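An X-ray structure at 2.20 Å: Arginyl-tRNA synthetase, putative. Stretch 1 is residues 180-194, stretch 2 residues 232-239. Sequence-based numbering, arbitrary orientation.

Stretch 1, residues 180-194: DWGTQFGMIINYIKT
Stretch 2 (232-239) ENAIKLQN

Two short helices cross here, and a loop leading into the first of them adds a tryptophan to the contact. Stretch 1 begins as irregular loop: Asp 180 lies at phi/psi -116/22, Trp 181 at -148/46 and Gly 182 at -96/-171. Helical angles appear at Thr 183, and the chain is helical through Thr 194, carried by i to i+4 bonds such as Ile 189 N to Phe 185 O (3.1 Å) and Asn 190 N to Gly 186 O (2.8 Å). Near its end the turn tightens: Lys 193, at -125/-3, bonds through its N to Asn 190 O at 2.9 Å. Stretch 2 is helical from Glu 232, with phi near -70 and psi between -25 and -45 through Leu 237; Lys 236 N to Glu 232 O, Leu 237 N to Asn 233 O and Gln 238 N to Ala 234 O all measure 2.9 Å. Beyond the helix Asn 239 (-107/19) folds its side chain back, ND2 donating to Ile 235 O at 2.9 Å.

The helix axes approach to 7.9 Å, and their N-to-C directions differ by 106°, so the helices cross steeply and each offers a short patch. The register is set by Gly 186 over Ala 234, with CA atoms 4.4 Å apart; Gly 186 CA lies 4.2 Å from Ala 234 N. Glycine permits this closeness: an ideal CB on Gly 186 would sit only 3.4 Å from Ala 234 CB, a tight fit. The rule at the crossing is a bare backbone against a small side chain.

To one side of this point the contact is largely apolar. Leu 237 (chi1 t, chi2 p) points toward stretch 1 and is buried. Its CD2 lies 3.9 Å from Phe 185 CB; Phe 185 (chi1 m, chi2 -85°) starts toward stretch 2, but its ring leads away. Trp 181 (chi1 t, chi2 -106°) differs: it leaves its backbone sideways and brings the far end of its indole nearer. Its CH2 packs 3.8 Å from Leu 237 CG and 3.7 Å from Leu 237 O, which meets the ring at its edge. Its CZ2 reaches Gln 238 CG at 3.7 Å, so the aliphatic part of a polar residue extends the apolar surface.

Polar chemistry takes over at Asn 233 (chi1 m, chi2 -80°), which points toward stretch 1. Lys 193 (chi1 p, chi2 t, chi3 -115°, chi4 t) also points across, and its NZ donates to Asn 233 OD1 at 3.0 Å, the one hydrogen bond between the stretches. A neutral amide oxygen here accepts from a charged amine. The same Lys 193 NZ stands 4.2 Å from Lys 236 NZ, a pair of like charges. Asn 190 (chi1 -148°, chi2 -28°) lies alongside, its CG 3.8 Å from Asn 233 ND2, in contact without a hydrogen bond. In all, 443 Å² is buried over both sides.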

# COMPACT_ATOMS: atom_id res chain seq x y z
N ASP A 180 -4.74 -24.05 -3.14
CA ASP A 180 -5.34 -25.20 -2.46
C ASP A 180 -5.92 -26.20 -3.46
O ASP A 180 -6.80 -26.98 -3.12
CB ASP A 180 -6.46 -24.74 -1.51
CG ASP A 180 -7.61 -24.05 -2.25
OD1 ASP A 180 -7.44 -23.68 -3.43
OD2 ASP A 180 -8.69 -23.88 -1.63
N TRP A 181 -5.43 -26.16 -4.69
CA TRP A 181 -5.92 -27.06 -5.71
C TRP A 181 -4.79 -27.40 -6.68
O TRP A 181 -4.95 -27.40 -7.90
CB TRP A 181 -7.12 -26.42 -6.42
CG TRP A 181 -7.97 -27.39 -7.17
CD1 TRP A 181 -8.03 -27.54 -8.53
CD2 TRP A 181 -8.90 -28.35 -6.63
NE1 TRP A 181 -8.92 -28.53 -8.86
CE2 TRP A 181 -9.47 -29.05 -7.71
CE3 TRP A 181 -9.29 -28.69 -5.33
CZ2 TRP A 181 -10.42 -30.06 -7.55
CZ3 TRP A 181 -10.23 -29.70 -5.16
CH2 TRP A 181 -10.79 -30.37 -6.26
N GLY A 182 -3.63 -27.72 -6.11
CA GLY A 182 -2.43 -27.92 -6.90
C GLY A 182 -2.09 -29.35 -7.26
O GLY A 182 -2.89 -30.29 -7.05
N THR A 183 -0.90 -29.51 -7.82
CA THR A 183 -0.41 -30.80 -8.29
C THR A 183 -0.45 -31.85 -7.19
O THR A 183 -1.12 -32.87 -7.30
CB THR A 183 1.05 -30.69 -8.81
OG1 THR A 183 1.09 -29.88 -9.99
CG2 THR A 183 1.61 -32.07 -9.13
N GLN A 184 0.26 -31.52 -6.11
CA GLN A 184 0.62 -32.45 -5.05
C GLN A 184 -0.49 -33.31 -4.43
O GLN A 184 -0.22 -34.43 -4.01
CB GLN A 184 1.30 -31.67 -3.93
CG GLN A 184 2.29 -32.50 -3.16
CD GLN A 184 3.44 -31.69 -2.60
OE1 GLN A 184 3.61 -30.52 -2.94
NE2 GLN A 184 4.25 -32.31 -1.77
N PHE A 185 -1.71 -32.79 -4.37
CA PHE A 185 -2.74 -33.41 -3.54
C PHE A 185 -2.97 -34.89 -3.85
O PHE A 185 -3.43 -35.65 -2.99
CB PHE A 185 -4.05 -32.62 -3.66
CG PHE A 185 -4.04 -31.33 -2.89
CD1 PHE A 185 -4.36 -31.31 -1.54
CD2 PHE A 185 -3.67 -30.14 -3.51
CE1 PHE A 185 -4.33 -30.13 -0.82
CE2 PHE A 185 -3.64 -28.95 -2.80
CZ PHE A 185 -3.97 -28.94 -1.46
N GLY A 186 -2.61 -35.33 -5.05
CA GLY A 186 -2.60 -36.75 -5.37
C GLY A 186 -1.61 -37.51 -4.50
O GLY A 186 -2.02 -38.30 -3.63
N MET A 187 -0.32 -37.25 -4.72
CA MET A 187 0.77 -37.87 -3.97
C MET A 187 0.45 -38.00 -2.49
O MET A 187 0.39 -39.10 -1.95
CB MET A 187 2.07 -37.06 -4.11
CG MET A 187 2.33 -36.42 -5.46
SD MET A 187 3.77 -35.33 -5.37
CE MET A 187 3.80 -34.65 -7.02
N ILE A 188 0.22 -36.85 -1.86
CA ILE A 188 -0.04 -36.79 -0.43
C ILE A 188 -1.22 -37.69 -0.11
O ILE A 188 -1.09 -38.59 0.73
CB ILE A 188 -0.31 -35.33 0.05
CG1 ILE A 188 0.76 -34.38 -0.48
CG2 ILE A 188 -0.33 -35.26 1.57
CD1 ILE A 188 0.51 -32.92 -0.11
N ILE A 189 -2.33 -37.51 -0.82
CA ILE A 189 -3.52 -38.31 -0.54
C ILE A 189 -3.25 -39.81 -0.73
O ILE A 189 -3.87 -40.64 -0.06
CB ILE A 189 -4.71 -37.90 -1.43
N ASN A 190 -2.32 -40.15 -1.61
CA ASN A 190 -1.91 -41.54 -1.78
C ASN A 190 -1.30 -42.04 -0.46
O ASN A 190 -1.78 -43.02 0.14
CB ASN A 190 -0.90 -41.69 -2.93
CG ASN A 190 -1.03 -43.03 -3.66
OD1 ASN A 190 -1.43 -44.03 -3.07
ND2 ASN A 190 -0.66 -43.04 -4.94
N TYR A 191 -0.28 -41.31 -0.01
CA TYR A 191 0.48 -41.68 1.18
C TYR A 191 -0.44 -41.89 2.37
O TYR A 191 -0.39 -42.92 3.03
CB TYR A 191 1.53 -40.60 1.50
N ILE A 192 -1.31 -40.91 2.61
CA ILE A 192 -2.21 -40.91 3.76
C ILE A 192 -3.13 -42.14 3.80
O ILE A 192 -3.70 -42.47 4.84
CB ILE A 192 -3.06 -39.61 3.79
CG1 ILE A 192 -2.13 -38.40 3.71
CG2 ILE A 192 -3.92 -39.51 5.04
CD1 ILE A 192 -2.79 -37.10 4.09
N LYS A 193 -3.27 -42.85 2.68
CA LYS A 193 -4.05 -44.08 2.71
C LYS A 193 -3.23 -45.26 2.20
O LYS A 193 -3.68 -46.41 2.24
CB LYS A 193 -5.36 -43.91 1.94
CG LYS A 193 -5.25 -43.45 0.49
CD LYS A 193 -6.56 -42.76 0.08
CE LYS A 193 -7.29 -43.54 -1.01
NZ LYS A 193 -8.17 -42.69 -1.87
N THR A 194 -2.01 -44.97 1.76
CA THR A 194 -1.03 -46.02 1.50
C THR A 194 -0.26 -46.28 2.79
O THR A 194 0.60 -47.16 2.84
CB THR A 194 -0.05 -45.65 0.37
N GLU A 232 -4.47 -41.46 -9.84
CA GLU A 232 -5.90 -41.75 -9.89
C GLU A 232 -6.60 -40.95 -8.80
O GLU A 232 -7.77 -40.58 -8.93
CB GLU A 232 -6.15 -43.25 -9.72
CG GLU A 232 -7.62 -43.66 -9.81
N ASN A 233 -5.86 -40.67 -7.73
CA ASN A 233 -6.38 -39.93 -6.59
C ASN A 233 -6.63 -38.46 -6.93
O ASN A 233 -7.57 -37.87 -6.42
CB ASN A 233 -5.42 -40.07 -5.41
CG ASN A 233 -5.42 -41.48 -4.83
OD1 ASN A 233 -6.31 -41.85 -4.07
ND2 ASN A 233 -4.42 -42.29 -5.22
N ALA A 234 -5.80 -37.89 -7.80
CA ALA A 234 -6.01 -36.50 -8.21
C ALA A 234 -7.26 -36.36 -9.07
O ALA A 234 -8.04 -35.41 -8.91
CB ALA A 234 -4.79 -35.97 -8.96
N ILE A 235 -7.46 -37.31 -9.99
CA ILE A 235 -8.62 -37.21 -10.87
C ILE A 235 -9.86 -37.55 -10.06
O ILE A 235 -10.95 -37.06 -10.34
CB ILE A 235 -8.49 -38.12 -12.12
CG1 ILE A 235 -8.62 -39.60 -11.73
CG2 ILE A 235 -7.19 -37.84 -12.86
CD1 ILE A 235 -8.22 -40.54 -12.82
N LYS A 236 -9.66 -38.36 -9.03
CA LYS A 236 -10.77 -38.74 -8.17
C LYS A 236 -11.14 -37.58 -7.23
O LYS A 236 -12.29 -37.45 -6.81
CB LYS A 236 -10.40 -40.03 -7.42
CG LYS A 236 -11.30 -40.39 -6.29
CD LYS A 236 -11.26 -41.88 -5.94
CE LYS A 236 -9.88 -42.52 -6.09
NZ LYS A 236 -9.89 -43.90 -5.49
N LEU A 237 -10.16 -36.73 -6.94
CA LEU A 237 -10.41 -35.50 -6.18
C LEU A 237 -11.14 -34.48 -7.05
O LEU A 237 -12.10 -33.85 -6.60
CB LEU A 237 -9.10 -34.91 -5.65
CG LEU A 237 -9.21 -33.59 -4.89
CD1 LEU A 237 -10.19 -33.70 -3.72
CD2 LEU A 237 -7.84 -33.11 -4.42
N GLN A 238 -10.68 -34.32 -8.29
CA GLN A 238 -11.39 -33.48 -9.25
C GLN A 238 -12.81 -34.00 -9.56
O GLN A 238 -13.64 -33.27 -10.11
CB GLN A 238 -10.58 -33.37 -10.54
CG GLN A 238 -9.64 -32.16 -10.55
CD GLN A 238 -8.46 -32.32 -11.48
OE1 GLN A 238 -8.02 -33.44 -11.77
NE2 GLN A 238 -7.94 -31.21 -11.98
N ASN A 239 -13.11 -35.25 -9.20
CA ASN A 239 -14.46 -35.77 -9.37
C ASN A 239 -15.23 -35.92 -8.07
O ASN A 239 -16.21 -36.65 -7.99
CB ASN A 239 -14.42 -37.11 -10.10
CG ASN A 239 -14.32 -36.95 -11.60
OD1 ASN A 239 -15.29 -36.57 -12.26
ND2 ASN A 239 -13.15 -37.22 -12.15